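Local structure of peptidase M28 (Shewanella amazonensis SB2B, 3IIB) at residues 136-141 / 148-153; 294-299 / 311-316; 323-328 / 428-433. The protein probably acts as a zinc-dependent carboxypeptidase or dipeptidase of the M28 family, with a pair of metal ions at its active site. One frame throughout, in Å; residues are numbered along the deposited sequence. Where two conformers were deposited one is given.

Contact 1 of 3, residues 136-141 / 148-153; sequences AKTERH and GQTASG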
ATOM      1  N   ALA A 136      -4.703  10.825  16.061  1.00  7.49           N
ATOM      2  CA  ALA A 136      -3.300  10.726  16.459  1.00  4.81           C
ATOM      3  C   ALA A 136      -2.445   9.968  15.437  1.00  6.30           C
ATOM      4  O   ALA A 136      -2.751   8.863  15.095  1.00  5.86           O
ATOM      5  CB  ALA A 136      -3.168  10.039  17.816  1.00  7.00           C
ATOM      6  N   LYS A 137      -1.338  10.576  15.025  1.00  5.69           N
ATOM      7  CA  LYS A 137      -0.377   9.980  14.118  1.00  8.13           C
ATOM      8  C   LYS A 137       0.644   9.212  14.926  1.00  8.32           C
ATOM      9  O   LYS A 137       1.028   9.651  16.001  1.00 10.49           O
ATOM     10  CB  LYS A 137       0.351  11.071  13.321  1.00  9.81           C
ATOM     11  CG  LYS A 137      -0.526  11.767  12.307  1.00 12.91           C
ATOM     12  CD  LYS A 137       0.266  12.820  11.514  1.00 18.50           C
ATOM     13  CE  LYS A 137      -0.603  13.524  10.499  1.00 21.93           C
ATOM     14  NZ  LYS A 137       0.119  14.681   9.884  1.00 29.48           N
ATOM     15  N   THR A 138       1.076   8.079  14.391  1.00  6.68           N
ATOM     16  CA  THR A 138       2.033   7.206  15.067  1.00  5.87           C
ATOM     17  C   THR A 138       3.436   7.505  14.552  1.00  9.94           C
ATOM     18  O   THR A 138       3.686   7.426  13.358  1.00 11.25           O
ATOM     19  CB  THR A 138       1.658   5.752  14.797  1.00  7.88           C
ATOM     20  OG1 THR A 138       0.319   5.520  15.283  1.00  7.33           O
ATOM     21  CG2 THR A 138       2.616   4.759  15.486  1.00  6.21           C
ATOM     22  N   GLU A 139       4.332   7.903  15.444  1.00 10.50           N
ATOM     23  CA  GLU A 139       5.733   8.165  15.103  1.00 14.47           C
ATOM     24  C   GLU A 139       6.448   6.875  14.771  1.00 10.21           C
ATOM     25  O   GLU A 139       6.180   5.842  15.356  1.00 10.85           O
ATOM     26  CB  GLU A 139       6.461   8.838  16.268  1.00 13.27           C
ATOM     27  CG  GLU A 139       5.951  10.255  16.575  1.00 21.74           C
ATOM     28  CD  GLU A 139       6.650  10.869  17.805  1.00 27.84           C
ATOM     29  OE1 GLU A 139       7.596  10.241  18.335  1.00 26.44           O
ATOM     30  OE2 GLU A 139       6.238  11.963  18.251  1.00 31.97           O
ATOM     31  N   ARG A 140       7.362   6.962  13.819  1.00  9.76           N
ATOM     32  CA  ARG A 140       8.226   5.840  13.460  1.00  9.40           C
ATOM     33  C   ARG A 140       9.425   5.771  14.403  1.00 10.06           C
ATOM     34  O   ARG A 140      10.152   6.770  14.540  1.00  9.41           O
ATOM     35  CB  ARG A 140       8.729   6.037  12.023  1.00 13.39           C
ATOM     36  CG  ARG A 140       9.537   4.868  11.483  1.00 13.52           C
ATOM     37  CD  ARG A 140      10.117   5.152  10.075  1.00 18.11           C
ATOM     38  NE  ARG A 140       9.053   5.549   9.171  1.00 15.07           N
ATOM     39  CZ  ARG A 140       8.203   4.720   8.571  1.00 14.59           C
ATOM     40  NH1 ARG A 140       8.307   3.433   8.711  1.00 16.52           N
ATOM     41  NH2 ARG A 140       7.252   5.207   7.786  1.00 17.04           N
ATOM     42  N   HIS A 141       9.659   4.590  14.976  1.00  9.96           N
ATOM     43  CA  HIS A 141      10.796   4.330  15.876  1.00  9.70           C
ATOM     44  C   HIS A 141      11.288   2.914  15.723  1.00 10.93           C
ATOM     45  O   HIS A 141      10.510   1.970  15.553  1.00  8.20           O
ATOM     46  CB  HIS A 141      10.394   4.548  17.329  1.00 12.83           C
ATOM     47  CG  HIS A 141      10.081   5.968  17.656  1.00 14.89           C
ATOM     48  ND1 HIS A 141      11.066   6.886  17.963  1.00 26.15           N
ATOM     49  CD2 HIS A 141       8.904   6.638  17.719  1.00 17.18           C
ATOM     50  CE1 HIS A 141      10.504   8.063  18.192  1.00 28.18           C
ATOM     51  NE2 HIS A 141       9.196   7.938  18.058  1.00 21.21           N
ATOM     52  N   GLY A 148       3.269   2.453  20.876  1.00 12.70           N
ATOM     53  CA  GLY A 148       2.949   2.417  22.305  1.00 15.31           C
ATOM     54  C   GLY A 148       2.184   3.659  22.758  1.00 14.71           C
ATOM     55  O   GLY A 148       1.352   3.594  23.653  1.00 19.17           O
ATOM     56  N   GLN A 149       2.455   4.793  22.133  1.00 12.12           N
ATOM     57  CA  GLN A 149       1.794   6.032  22.517  0.50 12.39           C
ATOM     58  C   GLN A 149       0.392   6.163  21.911  1.00 12.61           C
ATOM     59  O   GLN A 149      -0.491   6.786  22.523  1.00 11.98           O
ATOM     60  CB  GLN A 149       2.650   7.244  22.154  0.50 14.61           C
ATOM     61  CG  GLN A 149       3.836   7.450  23.110  0.50 18.35           C
ATOM     62  CD  GLN A 149       3.402   7.765  24.536  0.50 21.94           C
ATOM     63  OE1 GLN A 149       3.728   7.032  25.472  0.50 23.45           O
ATOM     64  NE2 GLN A 149       2.642   8.848  24.702  0.50 21.09           N
ATOM     65  N   THR A 150       0.160   5.571  20.733  1.00  7.40           N
ATOM     66  CA  THR A 150      -1.140   5.773  20.044  1.00  7.25           C
ATOM     67  C   THR A 150      -2.097   4.586  20.045  1.00  9.74           C
ATOM     68  O   THR A 150      -3.314   4.762  19.807  1.00  9.36           O
ATOM     69  CB  THR A 150      -0.903   6.188  18.585  1.00  4.90           C
ATOM     70  OG1 THR A 150      -0.131   5.171  17.932  1.00 10.58           O
ATOM     71  CG2 THR A 150      -0.160   7.569  18.553  1.00  5.14           C
ATOM     72  N   ALA A 151      -1.577   3.409  20.356  1.00  7.28           N
ATOM     73  CA  ALA A 151      -2.370   2.182  20.259  1.00  8.53           C
ATOM     74  C   ALA A 151      -3.637   2.196  21.104  1.00  8.34           C
ATOM     75  O   ALA A 151      -4.667   1.605  20.712  1.00  8.08           O
ATOM     76  CB  ALA A 151      -1.513   0.943  20.549  1.00  9.60           C
ATOM     77  N   SER A 152      -3.601   2.898  22.248  1.00 10.86           N
ATOM     78  CA  SER A 152      -4.768   2.925  23.136  1.00 10.69           C
ATOM     79  C   SER A 152      -5.986   3.586  22.500  1.00  8.87           C
ATOM     80  O   SER A 152      -7.110   3.226  22.833  1.00 10.49           O
ATOM     81  CB  SER A 152      -4.403   3.537  24.494  1.00 10.42           C
ATOM     82  OG  SER A 152      -3.988   4.881  24.335  1.00 16.42           O
ATOM     83  N   GLY A 153      -5.767   4.484  21.535  1.00  7.79           N
ATOM     84  CA  GLY A 153      -6.868   5.023  20.733  1.00  4.53           C
ATOM     85  C   GLY A 153      -7.684   3.915  20.095  1.00  6.77           C
ATOM     86  O   GLY A 153      -8.913   4.011  20.016  1.00  9.09           O
TER

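Contact 2 of 3, residues 294-299 / 311-316; sequences TIRVVL and KTYAKE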
ATOM      1  N   THR A 294      16.196 -28.925  28.089  1.00  4.41           N
ATOM      2  CA  THR A 294      15.220 -29.063  27.020  1.00  5.23           C
ATOM      3  C   THR A 294      14.953 -27.695  26.395  1.00  6.67           C
ATOM      4  O   THR A 294      14.859 -26.708  27.115  1.00  6.66           O
ATOM      5  CB  THR A 294      13.947 -29.682  27.564  1.00  4.35           C
ATOM      6  OG1 THR A 294      14.261 -31.007  28.019  1.00  5.14           O
ATOM      7  CG2 THR A 294      12.837 -29.677  26.491  1.00  4.21           C
ATOM      8  N   ILE A 295      14.913 -27.626  25.067  1.00  3.88           N
ATOM      9  CA  ILE A 295      14.497 -26.403  24.376  1.00  3.10           C
ATOM     10  C   ILE A 295      13.084 -26.592  23.886  1.00  5.26           C
ATOM     11  O   ILE A 295      12.798 -27.509  23.119  1.00  3.57           O
ATOM     12  CB  ILE A 295      15.435 -26.059  23.220  1.00  3.73           C
ATOM     13  CG1 ILE A 295      16.828 -25.737  23.790  1.00  7.21           C
ATOM     14  CG2 ILE A 295      14.894 -24.897  22.347  1.00  4.82           C
ATOM     15  CD1 ILE A 295      18.005 -25.818  22.734  1.00  5.01           C
ATOM     16  N   ARG A 296      12.202 -25.706  24.311  1.00  3.64           N
ATOM     17  CA  ARG A 296      10.794 -25.823  23.988  1.00  5.91           C
ATOM     18  C   ARG A 296      10.372 -24.644  23.092  1.00  6.12           C
ATOM     19  O   ARG A 296      10.484 -23.469  23.495  1.00  5.41           O
ATOM     20  CB  ARG A 296       9.962 -25.872  25.278  1.00  4.35           C
ATOM     21  CG  ARG A 296       8.456 -26.005  24.995  1.00  6.30           C
ATOM     22  CD  ARG A 296       7.621 -26.093  26.250  1.00  3.93           C
ATOM     23  NE  ARG A 296       7.861 -27.360  26.939  1.00  6.14           N
ATOM     24  CZ  ARG A 296       7.533 -27.613  28.207  1.00  8.28           C
ATOM     25  NH1 ARG A 296       6.958 -26.676  28.982  1.00  9.09           N
ATOM     26  NH2 ARG A 296       7.777 -28.810  28.708  1.00  6.61           N
ATOM     27  N   VAL A 297       9.913 -24.971  21.870  1.00  4.04           N
ATOM     28  CA  VAL A 297       9.329 -24.002  20.960  1.00  3.63           C
ATOM     29  C   VAL A 297       7.852 -23.927  21.289  1.00  3.90           C
ATOM     30  O   VAL A 297       7.175 -24.942  21.286  1.00  3.47           O
ATOM     31  CB  VAL A 297       9.532 -24.383  19.480  1.00  3.71           C
ATOM     32  CG1 VAL A 297       8.733 -23.455  18.538  1.00  3.04           C
ATOM     33  CG2 VAL A 297      11.027 -24.317  19.100  1.00  4.48           C
ATOM     34  N   VAL A 298       7.352 -22.736  21.609  1.00  2.98           N
ATOM     35  CA  VAL A 298       5.925 -22.587  21.860  1.00  2.54           C
ATOM     36  C   VAL A 298       5.360 -21.616  20.844  1.00  3.01           C
ATOM     37  O   VAL A 298       5.825 -20.464  20.755  1.00  5.28           O
ATOM     38  CB  VAL A 298       5.585 -22.100  23.304  1.00  4.31           C
ATOM     39  CG1 VAL A 298       4.091 -22.039  23.484  1.00  2.49           C
ATOM     40  CG2 VAL A 298       6.247 -22.990  24.305  1.00  3.21           C
ATOM     41  N   LEU A 299       4.365 -22.084  20.085  1.00  4.05           N
ATOM     42  CA  LEU A 299       3.701 -21.274  19.103  1.00  3.18           C
ATOM     43  C   LEU A 299       2.330 -20.962  19.670  1.00  4.20           C
ATOM     44  O   LEU A 299       1.445 -21.818  19.695  1.00  3.90           O
ATOM     45  CB  LEU A 299       3.633 -21.976  17.743  1.00  6.02           C
ATOM     46  CG  LEU A 299       4.933 -22.510  17.171  1.00  2.96           C
ATOM     47  CD1 LEU A 299       4.731 -23.157  15.778  1.00  3.44           C
ATOM     48  CD2 LEU A 299       5.920 -21.343  17.067  1.00  2.00           C
ATOM     49  N   LYS A 311      -1.336 -16.530  28.494  1.00  5.48           N
ATOM     50  CA  LYS A 311      -1.920 -16.567  29.814  1.00  7.02           C
ATOM     51  C   LYS A 311      -2.312 -18.014  30.159  1.00  7.88           C
ATOM     52  O   LYS A 311      -2.118 -18.475  31.282  1.00  5.68           O
ATOM     53  CB  LYS A 311      -3.154 -15.680  29.841  1.00  8.42           C
ATOM     54  CG  LYS A 311      -2.793 -14.211  29.853  1.00 10.93           C
ATOM     55  CD  LYS A 311      -4.000 -13.302  29.765  1.00 16.45           C
ATOM     56  CE  LYS A 311      -3.537 -11.859  29.904  1.00 21.34           C
ATOM     57  NZ  LYS A 311      -4.616 -10.877  29.641  1.00 33.70           N
ATOM     58  N   THR A 312      -2.869 -18.732  29.187  1.00  4.45           N
ATOM     59  CA  THR A 312      -3.263 -20.110  29.410  1.00  2.00           C
ATOM     60  C   THR A 312      -2.037 -20.982  29.727  1.00  5.32           C
ATOM     61  O   THR A 312      -2.049 -21.774  30.679  1.00  7.96           O
ATOM     62  CB  THR A 312      -4.026 -20.690  28.243  1.00  3.72           C
ATOM     63  OG1 THR A 312      -5.241 -19.967  28.066  1.00  7.56           O
ATOM     64  CG2 THR A 312      -4.361 -22.162  28.471  1.00  2.87           C
ATOM     65  N   TYR A 313      -0.979 -20.810  28.951  1.00  4.64           N
ATOM     66  CA  TYR A 313       0.249 -21.557  29.174  1.00  5.83           C
ATOM     67  C   TYR A 313       0.800 -21.305  30.598  1.00  7.31           C
ATOM     68  O   TYR A 313       1.152 -22.231  31.303  1.00  7.00           O
ATOM     69  CB  TYR A 313       1.298 -21.155  28.136  1.00  7.19           C
ATOM     70  CG  TYR A 313       2.618 -21.879  28.296  1.00  3.25           C
ATOM     71  CD1 TYR A 313       3.583 -21.426  29.178  1.00  4.76           C
ATOM     72  CD2 TYR A 313       2.915 -22.988  27.518  1.00  4.58           C
ATOM     73  CE1 TYR A 313       4.791 -22.098  29.322  1.00  3.66           C
ATOM     74  CE2 TYR A 313       4.118 -23.672  27.656  1.00  8.35           C
ATOM     75  CZ  TYR A 313       5.055 -23.228  28.544  1.00  5.47           C
ATOM     76  OH  TYR A 313       6.243 -23.966  28.641  1.00  4.63           O
ATOM     77  N   ALA A 314       0.881 -20.041  30.995  1.00  6.79           N
ATOM     78  CA  ALA A 314       1.372 -19.694  32.340  1.00  8.46           C
ATOM     79  C   ALA A 314       0.593 -20.412  33.430  1.00  8.66           C
ATOM     80  O   ALA A 314       1.162 -20.895  34.396  1.00  8.42           O
ATOM     81  CB  ALA A 314       1.334 -18.192  32.564  1.00  7.13           C
ATOM     82  N   LYS A 315      -0.716 -20.506  33.282  1.00  7.55           N
ATOM     83  CA  LYS A 315      -1.509 -21.199  34.299  0.50  8.55           C
ATOM     84  C   LYS A 315      -1.375 -22.708  34.198  1.00  8.20           C
ATOM     85  O   LYS A 315      -1.163 -23.395  35.223  1.00 10.38           O
ATOM     86  CB  LYS A 315      -2.978 -20.774  34.219  0.50  9.38           C
ATOM     87  CG  LYS A 315      -3.190 -19.370  34.718  0.50 10.55           C
ATOM     88  N   GLU A 316      -1.475 -23.250  32.996  1.00  8.43           N
ATOM     89  CA  GLU A 316      -1.374 -24.699  32.758  1.00  7.81           C
ATOM     90  C   GLU A 316      -0.032 -25.261  33.218  1.00  9.84           C
ATOM     91  O   GLU A 316       0.037 -26.376  33.748  1.00 11.23           O
ATOM     92  CB  GLU A 316      -1.595 -25.002  31.280  1.00  9.46           C
ATOM     93  CG  GLU A 316      -1.241 -26.424  30.822  1.00 18.80           C
ATOM     94  CD  GLU A 316      -2.162 -27.487  31.376  1.00 25.99           C
ATOM     95  OE1 GLU A 316      -3.324 -27.171  31.771  1.00 27.99           O
ATOM     96  OE2 GLU A 316      -1.705 -28.646  31.426  1.00 30.04           O
TER

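Contact 3 of 3, residues 323-328 / 428-433; sequences KHYIAA and WVMANS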
ATOM      1  N   LYS A 323      11.018 -24.652  36.911  1.00  7.73           N
ATOM      2  CA  LYS A 323      12.011 -25.282  36.043  0.50  6.84           C
ATOM      3  C   LYS A 323      12.192 -24.611  34.666  1.00  4.96           C
ATOM      4  O   LYS A 323      12.960 -25.091  33.850  1.00  6.43           O
ATOM      5  CB  LYS A 323      11.674 -26.766  35.877  0.50  8.17           C
ATOM      6  CG  LYS A 323      12.015 -27.620  37.110  0.50  9.17           C
ATOM      7  CD  LYS A 323      13.526 -27.792  37.258  0.50 16.71           C
ATOM      8  CE  LYS A 323      13.882 -28.705  38.424  0.50 21.46           C
ATOM      9  NZ  LYS A 323      15.339 -29.014  38.476  0.50 14.90           N
ATOM     10  N   HIS A 324      11.475 -23.519  34.391  1.00  5.13           N
ATOM     11  CA  HIS A 324      11.706 -22.708  33.194  1.00  3.87           C
ATOM     12  C   HIS A 324      12.936 -21.864  33.442  1.00  5.08           C
ATOM     13  O   HIS A 324      12.943 -21.014  34.323  1.00  7.97           O
ATOM     14  CB  HIS A 324      10.519 -21.819  32.859  1.00  3.78           C
ATOM     15  CG  HIS A 324       9.428 -22.546  32.165  1.00  3.72           C
ATOM     16  ND1 HIS A 324       8.826 -23.663  32.709  1.00  5.34           N
ATOM     17  CD2 HIS A 324       8.870 -22.369  30.944  1.00  7.40           C
ATOM     18  CE1 HIS A 324       7.920 -24.116  31.865  1.00  9.27           C
ATOM     19  NE2 HIS A 324       7.936 -23.362  30.779  1.00 10.70           N
ATOM     20  N   TYR A 325      14.007 -22.157  32.744  1.00  2.71           N
ATOM     21  CA  TYR A 325      15.260 -21.457  32.975  1.00  2.11           C
ATOM     22  C   TYR A 325      15.146 -19.997  32.505  1.00  5.12           C
ATOM     23  O   TYR A 325      15.487 -19.070  33.238  1.00  4.14           O
ATOM     24  CB  TYR A 325      16.372 -22.205  32.257  1.00  5.51           C
ATOM     25  CG  TYR A 325      17.748 -21.612  32.472  1.00  5.05           C
ATOM     26  CD1 TYR A 325      18.335 -21.578  33.739  1.00  5.04           C
ATOM     27  CD2 TYR A 325      18.472 -21.128  31.399  1.00  2.89           C
ATOM     28  CE1 TYR A 325      19.614 -21.031  33.915  1.00  6.62           C
ATOM     29  CE2 TYR A 325      19.745 -20.553  31.583  1.00  2.97           C
ATOM     30  CZ  TYR A 325      20.295 -20.549  32.817  1.00  2.00           C
ATOM     31  OH  TYR A 325      21.540 -19.973  32.949  1.00  4.73           O
ATOM     32  N   ILE A 326      14.676 -19.812  31.271  1.00  3.83           N
ATOM     33  CA  ILE A 326      14.494 -18.495  30.675  1.00  4.89           C
ATOM     34  C   ILE A 326      13.514 -18.644  29.556  1.00  4.28           C
ATOM     35  O   ILE A 326      13.413 -19.724  28.955  1.00  5.09           O
ATOM     36  CB  ILE A 326      15.823 -17.903  30.181  1.00  5.14           C
ATOM     37  CG1 ILE A 326      15.665 -16.407  29.855  1.00  4.61           C
ATOM     38  CG2 ILE A 326      16.338 -18.678  28.965  1.00  4.78           C
ATOM     39  CD1 ILE A 326      16.998 -15.604  29.964  1.00  3.05           C
ATOM     40  N   ALA A 327      12.779 -17.577  29.285  1.00  3.09           N
ATOM     41  CA  ALA A 327      11.832 -17.527  28.183  1.00  3.81           C
ATOM     42  C   ALA A 327      12.041 -16.282  27.318  1.00  5.29           C
ATOM     43  O   ALA A 327      12.386 -15.246  27.855  1.00  3.82           O
ATOM     44  CB  ALA A 327      10.390 -17.510  28.733  1.00  2.59           C
ATOM     45  N   ALA A 328      11.802 -16.390  26.002  1.00  4.45           N
ATOM     46  CA  ALA A 328      11.901 -15.264  25.053  1.00  3.36           C
ATOM     47  C   ALA A 328      10.957 -15.499  23.902  1.00  5.02           C
ATOM     48  O   ALA A 328      10.618 -16.649  23.603  1.00  4.89           O
ATOM     49  CB  ALA A 328      13.335 -15.046  24.518  1.00  2.00           C
ATOM     50  N   TRP A 428      20.897 -22.042  22.265  1.00  5.36           N
ATOM     51  CA  TRP A 428      22.016 -22.929  22.587  1.00  5.46           C
ATOM     52  C   TRP A 428      22.779 -22.462  23.836  1.00  4.45           C
ATOM     53  O   TRP A 428      23.010 -23.236  24.769  1.00  5.68           O
ATOM     54  CB  TRP A 428      22.960 -23.101  21.407  1.00  5.52           C
ATOM     55  CG  TRP A 428      24.036 -24.043  21.750  1.00  4.19           C
ATOM     56  CD1 TRP A 428      25.322 -23.757  22.092  1.00  3.46           C
ATOM     57  CD2 TRP A 428      23.892 -25.454  21.863  1.00  3.34           C
ATOM     58  NE1 TRP A 428      26.001 -24.919  22.410  1.00  5.65           N
ATOM     59  CE2 TRP A 428      25.142 -25.974  22.266  1.00  5.13           C
ATOM     60  CE3 TRP A 428      22.825 -26.333  21.663  1.00  4.79           C
ATOM     61  CZ2 TRP A 428      25.342 -27.325  22.473  1.00  7.85           C
ATOM     62  CZ3 TRP A 428      23.034 -27.690  21.909  1.00  6.52           C
ATOM     63  CH2 TRP A 428      24.279 -28.157  22.298  1.00  7.15           C
ATOM     64  N   VAL A 429      23.207 -21.211  23.868  1.00  3.54           N
ATOM     65  CA  VAL A 429      23.932 -20.707  25.018  1.00  4.83           C
ATOM     66  C   VAL A 429      23.103 -20.843  26.305  1.00  4.77           C
ATOM     67  O   VAL A 429      23.603 -21.355  27.321  1.00  5.94           O
ATOM     68  CB  VAL A 429      24.426 -19.246  24.799  1.00  4.68           C
ATOM     69  CG1 VAL A 429      25.014 -18.697  26.072  1.00  5.92           C
ATOM     70  CG2 VAL A 429      25.500 -19.210  23.659  1.00  5.79           C
HETATM   71  N   MSE A 430      21.822 -20.482  26.263  1.00  4.15           N
HETATM   72  CA  MSE A 430      21.016 -20.597  27.451  1.00  4.22           C
HETATM   73  C   MSE A 430      20.740 -22.048  27.875  1.00  5.27           C
HETATM   74  O   MSE A 430      20.693 -22.328  29.084  1.00  3.75           O
HETATM   75  CB  MSE A 430      19.680 -19.862  27.302  1.00  4.31           C
HETATM   76  CG  MSE A 430      19.794 -18.373  27.138  1.00  9.12           C
HETATM   77 SE   MSE A 430      20.455 -17.480  28.739  0.75  7.77          SE
HETATM   78  CE  MSE A 430      22.026 -17.434  28.241  1.00  2.00           C
ATOM     79  N   ALA A 431      20.580 -22.958  26.900  1.00  3.62           N
ATOM     80  CA  ALA A 431      20.330 -24.367  27.203  1.00  5.85           C
ATOM     81  C   ALA A 431      21.553 -25.081  27.748  1.00  3.89           C
ATOM     82  O   ALA A 431      21.435 -26.210  28.228  1.00  3.20           O
ATOM     83  CB  ALA A 431      19.797 -25.131  25.953  1.00  4.19           C
ATOM     84  N   ASN A 432      22.711 -24.414  27.690  1.00  4.03           N
ATOM     85  CA  ASN A 432      23.957 -24.986  28.219  1.00  5.29           C
ATOM     86  C   ASN A 432      24.646 -24.112  29.294  1.00  8.23           C
ATOM     87  O   ASN A 432      25.701 -24.471  29.831  1.00  8.57           O
ATOM     88  CB  ASN A 432      24.873 -25.292  27.049  1.00  3.09           C
ATOM     89  CG  ASN A 432      24.311 -26.393  26.180  1.00  6.59           C
ATOM     90  OD1 ASN A 432      24.352 -27.547  26.564  1.00  6.06           O
ATOM     91  ND2 ASN A 432      23.690 -26.027  25.031  1.00  5.50           N
ATOM     92  N   SER A 433      23.995 -23.023  29.684  1.00  6.91           N
ATOM     93  CA  SER A 433      24.590 -22.087  30.633  1.00  5.88           C
ATOM     94  C   SER A 433      24.568 -22.618  32.043  1.00  4.89           C
ATOM     95  O   SER A 433      23.621 -23.282  32.461  1.00  6.73           O
ATOM     96  CB  SER A 433      23.826 -20.776  30.628  1.00  3.95           C
ATOM     97  OG  SER A 433      24.445 -19.796  31.476  1.00  7.56           O
TER

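Contact 1 of 3, residues 136-141 / 148-153
Ala136 meets Thr150 through methyl groups: its CB lies 4.0 Å from Thr150 CG2, just after strand 131-134 has ended and the chain runs on toward helix 145-163. At Lys137 the touching atom belongs to the backbone. The side chain starts off away from the helix, while the carbonyl O sits 3.5 Å from Thr150 CG2, so the same methyl touches both the Ala136 methyl and the Lys137 carbonyl oxygen. Thr138 carries the polar half of the contact. Its OG1 and Thr150 OG1 are 2.7 Å apart in a short hydrogen bond in which either hydroxyl could be the donor, and the two side chains pass at a slant. In Thr138 a chi1 of -59° puts the hydroxyl anti to the carbonyl carbon, where it meets Thr150 OG1. Thr150 holds OG1 between its backbone N and carbonyl carbon (chi1 58°), from where it meets Thr138 and also has a weak hydrogen bond to Gly146 O, one turn back in the helix. Ile174 touches both threonines from a loop. Further along, Arg140 turns to Asp399 in a salt bridge. An alanine in place of Thr150 would lose both OG1 and CG2, and is likely to leave the buried Thr138 hydroxyl without its helix partner and open a gap beside Ala136. The contact folds the loop after strand 131-134 back onto helix 145-163, within a beta-alpha-beta unit whose strands 131-134 and 168-172 are parallel. A single hydroxyl-hydroxyl bond thus joins loop and helix, and since either oxygen can donate, its direction is not fixed by these two residues alone.

Contact 2 of 3, residues 294-299 / 311-316
Arg296 NH1 donates to Tyr313 OH at 2.8 Å, with an N-H...O angle of 157°, tying the strand to the helix across a buried interface. The phenol oxygen lies at the guanidinium edge, in its plane, whereas the tyrosine ring is turned 71° against that plane. The arginine is extended as far as CD, which this puts 3.5 Å from Tyr313 OH; the bend at chi3 (-69°) then swings the guanidinium so that NH1 faces the same oxygen. Two residues along the strand, Val298 adds the apolar part: its CG2 approaches Tyr313 CE2 obliquely at 4.0 Å. Tyr313 thus reaches from helix 308-316 with its oxygen at Arg296 and its ring carbon against Val298. The setting is the alpha/beta core of the M28 peptidase, where strand 293-300 runs between strand 220-242, antiparallel to it, and strand 247-257, parallel to it. Helix 308-316 packs over one face of this sheet, while Ile295, Val297 and Leu299 touch helix 267-285 on the other. Two carboxylates also bond the guanidinium directly: Glu320, its strongest polar partner, at NH1 and Glu241 at NE. The buried positive charge is therefore probably balanced by this pair, which also limits how the guanidinium can turn. Tyr313 OH has a further hydrogen bond with His324 NE2, and its ring stacks with His317. Leu253 of strand 247-257 touches both Val298 and Tyr313.

Contact 3 of 3, residues 323-328 / 428-433
Strand 324-329, which pairs in parallel with strand 247-257, is covered here by the end of helix 413-432. The apolar core of the contact is Ile326 against Met430, a selenomethionine. Ile326 CG2 lies 3.9 Å from Met430 CB and equally close to CG, and its CD1 meets the selenium, Met430 SE, at 4.1 Å. In the methionine chain the bend at chi2 (-68°) lays SE alongside the isoleucine instead of stretching it out from the helix; a further bend at chi3 turns only the terminal methyl. Tyr325, next to Ile326, meets the same Met430 by its ring and Ser433 by its hydroxyl. With CG anti to the backbone N (chi1 -177°), the ring extends toward the helix, where Met430 O approaches it obliquely, 3.2 Å from Tyr325 CE2; SE lies 4.2 Å from that same CE2. At the far end of the ring, Tyr325 OH is 3.3 Å from Ser433 OG, at best a weak hydrogen bond. The firmer partner of the phenol is the backbone oxygen of Val435, just beyond the helix, and Ser433 OG in turn bonds to Val435 N. Arg293 adds a further link: it makes a cation-pi contact with the Tyr325 ring and donates from NH1 to both Met430 O and Ser433 O, satisfying carbonyls at the helix end. This is helix-on-strand packing of an alpha/beta sandwich, with the last helix of the chain laid against the central sheet of the zinc peptidase fold.

The three contacts follow one another along the chain, each closing before the next opens. Contact 1 stands apart, on the other side of the chain's centre, about 30 Å from contact 2 and 34 Å from contact 3 between centres. Contacts 2 and 3 are neighbours, with centres 14 Å apart: strand 324-329 is the next element after helix 308-316, and both contacts reach the same sheet. They touch where Ile295 CG1 packs on Ala431 CB at 3.7 Å. Together they tie helices to the peptidase core, while contact 1 belongs to the beta-alpha-beta unit of strands 131-134 and 168-172, which are counted in the same ten-stranded sheet as strands 293-300 and 324-329.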